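Local coordinates for tube-forming protein in Mycobacterial Envelpe, TiME (Mycolicibacterium smegmatis, PDB 7CU9) that probably forms a tube across the mycobacterial outer envelope that may serve as a channel for protein secretion, at residues 68-73 / 79-84; 16-19 / 25-28; 165-170 / 174-179. All coordinates share one frame; numbering follows the deposited sequence.

Contact 1: 68-73 / 79-84; sequences GATAQT and THLVKQ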
# COMPACT_ATOMS: atom_id res chain seq x y z
N GLY B 68 -14.13 11.98 13.74
CA GLY B 68 -13.56 11.31 12.57
C GLY B 68 -12.47 12.14 11.95
O GLY B 68 -12.20 13.26 12.43
N ALA B 69 -11.86 11.61 10.91
CA ALA B 69 -10.89 12.36 10.09
C ALA B 69 -10.85 11.76 8.70
O ALA B 69 -11.15 10.56 8.53
CB ALA B 69 -9.54 12.35 10.74
N THR B 70 -10.52 12.61 7.73
CA THR B 70 -10.11 12.19 6.37
C THR B 70 -8.65 12.60 6.20
O THR B 70 -8.31 13.72 6.60
CB THR B 70 -11.00 12.83 5.30
OG1 THR B 70 -12.37 12.68 5.67
CG2 THR B 70 -10.75 12.22 3.93
N ALA B 71 -7.81 11.70 5.69
CA ALA B 71 -6.37 11.96 5.48
C ALA B 71 -6.01 11.53 4.06
O ALA B 71 -6.64 10.60 3.54
CB ALA B 71 -5.56 11.26 6.53
N GLN B 72 -5.05 12.23 3.44
CA GLN B 72 -4.65 12.01 2.03
C GLN B 72 -3.14 12.17 1.90
O GLN B 72 -2.53 12.83 2.76
CB GLN B 72 -5.29 13.05 1.10
CG GLN B 72 -6.79 12.94 0.96
CD GLN B 72 -7.32 13.93 -0.05
OE1 GLN B 72 -6.57 14.74 -0.62
NE2 GLN B 72 -8.61 13.89 -0.27
N THR B 73 -2.58 11.64 0.81
CA THR B 73 -1.18 11.86 0.38
C THR B 73 -0.82 13.34 0.60
O THR B 73 0.18 13.60 1.29
CB THR B 73 -1.01 11.43 -1.08
OG1 THR B 73 -1.39 10.05 -1.16
CG2 THR B 73 0.40 11.62 -1.59
N THR B 79 -4.05 9.96 -3.80
CA THR B 79 -3.44 8.67 -4.23
C THR B 79 -3.71 7.62 -3.15
O THR B 79 -4.19 6.51 -3.48
CB THR B 79 -1.95 8.84 -4.53
OG1 THR B 79 -1.81 9.71 -5.66
CG2 THR B 79 -1.28 7.51 -4.83
N HIS B 80 -3.40 7.96 -1.90
CA HIS B 80 -3.91 7.26 -0.69
C HIS B 80 -4.92 8.19 -0.03
O HIS B 80 -4.59 9.39 0.15
CB HIS B 80 -2.76 6.85 0.26
CG HIS B 80 -1.87 5.78 -0.29
ND1 HIS B 80 -2.07 4.45 -0.04
CD2 HIS B 80 -0.75 5.85 -1.05
CE1 HIS B 80 -1.13 3.74 -0.63
NE2 HIS B 80 -0.30 4.58 -1.25
N LEU B 81 -6.13 7.70 0.24
CA LEU B 81 -7.14 8.41 1.06
C LEU B 81 -7.61 7.45 2.15
O LEU B 81 -7.90 6.28 1.84
CB LEU B 81 -8.31 8.90 0.20
CG LEU B 81 -9.38 9.68 0.97
CD1 LEU B 81 -10.02 10.75 0.11
CD2 LEU B 81 -10.45 8.75 1.54
N VAL B 82 -7.66 7.94 3.38
CA VAL B 82 -8.03 7.14 4.57
C VAL B 82 -9.06 7.93 5.37
O VAL B 82 -8.82 9.11 5.65
CB VAL B 82 -6.79 6.79 5.42
CG1 VAL B 82 -7.17 6.03 6.68
CG2 VAL B 82 -5.78 6.01 4.60
N LYS B 83 -10.16 7.29 5.72
CA LYS B 83 -11.22 7.95 6.52
C LYS B 83 -11.51 7.09 7.74
O LYS B 83 -11.43 5.85 7.66
CB LYS B 83 -12.45 8.21 5.65
CG LYS B 83 -13.48 9.15 6.26
CD LYS B 83 -14.52 9.54 5.25
CE LYS B 83 -15.58 10.46 5.79
NZ LYS B 83 -16.45 10.97 4.71
N GLN B 84 -11.83 7.75 8.84
CA GLN B 84 -12.19 7.11 10.13
C GLN B 84 -13.42 7.80 10.70
O GLN B 84 -13.54 9.03 10.55
CB GLN B 84 -11.05 7.27 11.12
CG GLN B 84 -9.77 6.58 10.71
CD GLN B 84 -8.66 7.01 11.63
OE1 GLN B 84 -8.58 6.60 12.78
NE2 GLN B 84 -7.81 7.90 11.13
O HOH W 1 -7.98 9.36 8.57
O HOH W 2 -14.38 12.72 3.64
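The imidazole of His80 is approached by Thr73 at its edge, with the hydroxyl OG1 lying near the ring plane. The same oxygen accepts the backbone N-H of His80, Thr73 OG1 to His80 N being 3.0 Å with a nearly straight N-H...O angle of 167°. OG1 reaches it by standing beside its own backbone N, opposite the carbonyl carbon (chi1 -58°). Thr73 N in turn donates to His80 O at 3.1 Å, so this pair is held from both the backbone and a side chain where the strands turn a corner.

Beyond it the segments form the paired arms of a beta hairpin, strands 63-72 and 77-89, within the large sheet; segments 68-72 and 81-84 run antiparallel at 173°. Ala71 and Val82 make a hydrogen-bonded pair, Ala71 N to Val82 O being 2.8 Å, and Ala69 with Gln84 forms another. On their face, Val82 and Gln84 meet Leu180 of helix 174-185. Water 1 accepts from Gln84 NE2 and lies 3.0 Å from Val82 O, one of more acceptors around it than it has protons, while Gln84 OE1 takes the backbone N-H of Met13.

The opposite face carries Thr70, Gln72, Leu81 and Lys83. Leu81 runs alongside Gln72, its CD1 lying 4.0 Å from Gln72 CG. The extended Lys83 chain passes the Thr70 hydroxyl with its methylenes, Lys83 CG to Thr70 OG1 being 3.7 Å. Water 2 links the far ends, 2.9 Å from Thr70 OG1, and Lys83 NZ also forms a salt bridge with Asp51.

Contact 2: 16-19 / 25-28; sequences GSVS and PIRW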
# COMPACT_ATOMS: atom_id res chain seq x y z
N GLY B 16 0.13 11.02 10.84
CA GLY B 16 1.42 10.33 11.10
C GLY B 16 1.23 8.84 11.31
O GLY B 16 1.97 8.04 10.72
N SER B 17 0.25 8.46 12.13
CA SER B 17 -0.10 7.05 12.43
C SER B 17 -0.68 6.39 11.18
O SER B 17 -0.32 5.25 10.90
CB SER B 17 -1.04 6.97 13.59
OG SER B 17 -0.40 7.44 14.77
N VAL B 18 -1.55 7.10 10.45
CA VAL B 18 -2.15 6.57 9.19
C VAL B 18 -1.02 6.27 8.20
O VAL B 18 -1.04 5.19 7.59
CB VAL B 18 -3.20 7.54 8.60
CG1 VAL B 18 -3.66 7.09 7.23
CG2 VAL B 18 -4.39 7.70 9.54
N SER B 19 -0.06 7.18 8.06
CA SER B 19 1.12 7.00 7.17
C SER B 19 1.87 5.72 7.55
O SER B 19 2.23 4.94 6.65
CB SER B 19 2.02 8.20 7.19
OG SER B 19 3.22 7.94 6.46
N PRO B 25 3.41 8.20 2.34
CA PRO B 25 3.26 9.54 2.89
C PRO B 25 1.78 9.94 2.98
O PRO B 25 1.03 9.70 2.05
CB PRO B 25 4.02 10.44 1.90
CG PRO B 25 4.99 9.48 1.23
CD PRO B 25 4.22 8.19 1.11
N ILE B 26 1.39 10.50 4.12
CA ILE B 26 0.03 11.07 4.37
C ILE B 26 0.25 12.44 5.01
O ILE B 26 0.45 12.49 6.24
CB ILE B 26 -0.81 10.14 5.26
CG1 ILE B 26 -0.91 8.72 4.70
CG2 ILE B 26 -2.18 10.73 5.52
CD1 ILE B 26 -1.78 8.58 3.47
N ARG B 27 0.27 13.51 4.20
CA ARG B 27 0.72 14.85 4.64
C ARG B 27 -0.48 15.76 4.92
O ARG B 27 -0.26 16.85 5.47
CB ARG B 27 1.65 15.46 3.60
CG ARG B 27 2.94 14.68 3.41
CD ARG B 27 3.95 15.41 2.54
NE ARG B 27 4.75 14.48 1.76
CZ ARG B 27 5.85 13.86 2.19
NH1 ARG B 27 6.30 14.05 3.42
NH2 ARG B 27 6.49 13.03 1.38
N TRP B 28 -1.70 15.34 4.56
CA TRP B 28 -2.93 16.17 4.69
C TRP B 28 -3.97 15.44 5.53
O TRP B 28 -4.15 14.22 5.32
CB TRP B 28 -3.49 16.53 3.31
CG TRP B 28 -4.67 17.46 3.38
CD1 TRP B 28 -4.64 18.82 3.37
CD2 TRP B 28 -6.05 17.08 3.48
NE1 TRP B 28 -5.91 19.32 3.45
CE2 TRP B 28 -6.80 18.28 3.51
CE3 TRP B 28 -6.73 15.86 3.53
CZ2 TRP B 28 -8.19 18.28 3.61
CZ3 TRP B 28 -8.11 15.87 3.61
CH2 TRP B 28 -8.83 17.06 3.66
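Ile26 leans onto the helix 15-22 backbone at Ser19, its CG1 resting 3.6 Å from Ser19 CA. Here a short helix is followed at once by a loop that folds back along its flank before entering strand 28-32, one of the two outermost strands, within this chain, of the antiparallel sheet. The same Ile26 CG1 meets Val18 CG1 at 4.1 Å, the two side chains crossing at about a right angle. With CG1 beside the backbone N (chi1 -55°), the ethyl branch of Ile26 is the one that faces the helix. Ser19 OG stands 3.9 Å from Pro25 CA without bonding across the contact; its hydrogen bond goes to the carbonyl O of Ala24, just before the segment.

Further out, Val18 rests on Val82 and Gln84, and Ile26 on Ala71 and His80, so the apolar pair is continuous with one face of the sheet. Arg27 and Trp28 both stand opposite Gln72, forming a classic beta bulge where the loop joins the sheet. Pro25 packs against Thr33 of the second subunit, and the guanidinium of Arg27 lies with one face over Pro25, CB being 3.5 Å above its plane and offset toward the rim.

Contact 3: 165-170 / 174-179; sequences AKVCQS and GPAVNV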
# COMPACT_ATOMS: atom_id res chain seq x y z
N ALA B 165 -13.77 2.44 9.24
CA ALA B 165 -12.53 2.88 8.58
C ALA B 165 -12.61 2.51 7.11
O ALA B 165 -13.27 1.52 6.75
CB ALA B 165 -11.34 2.27 9.26
N LYS B 166 -11.96 3.33 6.29
CA LYS B 166 -11.95 3.20 4.82
C LYS B 166 -10.53 3.52 4.35
O LYS B 166 -10.01 4.57 4.75
CB LYS B 166 -12.99 4.14 4.22
CG LYS B 166 -13.03 4.23 2.71
CD LYS B 166 -14.00 5.28 2.22
CE LYS B 166 -13.43 6.68 2.29
NZ LYS B 166 -14.38 7.69 1.77
N VAL B 167 -9.93 2.63 3.57
CA VAL B 167 -8.61 2.86 2.93
C VAL B 167 -8.81 2.75 1.42
O VAL B 167 -9.23 1.67 0.96
CB VAL B 167 -7.54 1.89 3.45
CG1 VAL B 167 -6.25 2.03 2.65
CG2 VAL B 167 -7.28 2.10 4.94
N CYS B 168 -8.54 3.84 0.70
CA CYS B 168 -8.71 3.97 -0.76
C CYS B 168 -7.32 4.05 -1.40
O CYS B 168 -6.48 4.82 -0.91
CB CYS B 168 -9.50 5.21 -1.13
SG CYS B 168 -11.20 5.23 -0.48
N GLN B 169 -7.10 3.27 -2.45
CA GLN B 169 -5.79 3.18 -3.14
C GLN B 169 -5.94 2.22 -4.31
O GLN B 169 -6.92 1.47 -4.37
CB GLN B 169 -4.70 2.67 -2.20
CG GLN B 169 -5.09 1.43 -1.41
CD GLN B 169 -3.92 0.84 -0.65
OE1 GLN B 169 -3.58 1.28 0.44
NE2 GLN B 169 -3.30 -0.17 -1.23
N SER B 170 -4.95 2.22 -5.21
CA SER B 170 -4.76 1.09 -6.13
C SER B 170 -4.36 -0.14 -5.31
O SER B 170 -4.19 -0.02 -4.07
CB SER B 170 -3.77 1.43 -7.20
OG SER B 170 -2.52 1.76 -6.64
N GLY B 174 -7.10 -3.49 1.96
CA GLY B 174 -7.72 -4.36 2.97
C GLY B 174 -6.81 -4.58 4.17
O GLY B 174 -7.22 -4.39 5.32
N PRO B 175 -5.55 -5.04 3.99
CA PRO B 175 -4.66 -5.23 5.13
C PRO B 175 -4.53 -3.96 5.99
O PRO B 175 -4.60 -4.05 7.20
CB PRO B 175 -3.34 -5.63 4.46
CG PRO B 175 -3.80 -6.35 3.21
CD PRO B 175 -4.97 -5.52 2.72
N ALA B 176 -4.37 -2.80 5.36
CA ALA B 176 -4.20 -1.51 6.07
C ALA B 176 -5.49 -1.16 6.83
O ALA B 176 -5.39 -0.72 7.99
CB ALA B 176 -3.83 -0.41 5.11
N VAL B 177 -6.66 -1.36 6.24
CA VAL B 177 -7.91 -0.94 6.93
C VAL B 177 -8.11 -1.83 8.17
O VAL B 177 -8.62 -1.34 9.20
CB VAL B 177 -9.13 -0.91 5.99
CG1 VAL B 177 -9.74 -2.27 5.73
CG2 VAL B 177 -10.19 0.05 6.53
N ASN B 178 -7.66 -3.09 8.12
CA ASN B 178 -7.74 -4.01 9.27
C ASN B 178 -6.76 -3.57 10.36
O ASN B 178 -7.15 -3.56 11.54
CB ASN B 178 -7.53 -5.47 8.85
CG ASN B 178 -8.69 -6.00 8.06
OD1 ASN B 178 -9.77 -5.42 8.06
ND2 ASN B 178 -8.48 -7.10 7.35
N VAL B 179 -5.53 -3.20 9.99
CA VAL B 179 -4.55 -2.69 10.99
C VAL B 179 -5.13 -1.42 11.63
O VAL B 179 -5.07 -1.29 12.86
CB VAL B 179 -3.17 -2.42 10.36
CG1 VAL B 179 -2.26 -1.67 11.32
CG2 VAL B 179 -2.50 -3.71 9.90
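Val177 on helix 174-185 lodges against strand 161-169 between Ala165 and Val167, and these three side chains make up the tight part of the contact. Its CG2 reaches down to the strand backbone, 3.4 Å from Ala165 O, and also lies 3.7 Å from Ala165 CB. This branch stands opposite the backbone N of Val177, which leaves CG1 in the crowded position between N and the carbonyl carbon (chi1 80°). Val167 slides past Val177 in the reverse direction, its CG2 coming 3.7 Å from Val177 CB, while its other branch, CG1, sits more loosely at 4.2 Å from Ala176 CB.

A strand-turn-helix connection brings these groups together. The chain reverses over 171-173, and the helix runs back along the strand it has just left, roughly antiparallel, the segment axes 7.6 Å apart at 153°. The strand's other face belongs to different neighbours: Lys166 NZ forms a salt bridge with Asp51, and Cys168 is joined to Cys151 in a disulfide that ties this strand to strand 150-158.

Toward the turn the packing opens out. Gln169 starts toward the helix, but its OE1 stays 5.0 Å from Ala176 CB; its amide turns instead to the next residue, NE2 donating to Ser170 O at 3.0 Å and also to Ala64 O of the second subunit. Ser170 and Asn178 are exposed, while Pro175 rests on Ala90 of that subunit.

No hydrogen bond spans strand and helix. Backbone polar groups of the strand are engaged with adjacent strands, as in Val167 with Phe152; in the helix the amides of Asn178 and Val179 donate to Gly174 O and Pro175 O, while Gly174 N bonds to Asn172 OD1. The adhesion of the two elements therefore rests on buried methyl groups and their fit.

Along the chain the three contacts follow in series: contact 2 closes before contact 1 opens, and contact 3 comes last. All fall within the PknH-like extracellular domain and gather about one antiparallel sheet, where strands 28-32, 63-72, 77-89 and 161-169 are consecutive neighbours. Centres of contacts 1 and 2 are about 8 Å apart, joined by backbone bonds from Gln72 and Thr73 to the loop at 25-28. Contact 3 is centred about 10 Å from the centre of contact 1, and Leu81 and Lys83 bond to its strand. Contacts 2 and 3, with centres about 13 Å apart, do not touch, yet both reach the second subunit, whereas no other chain touches the segments of contact 1.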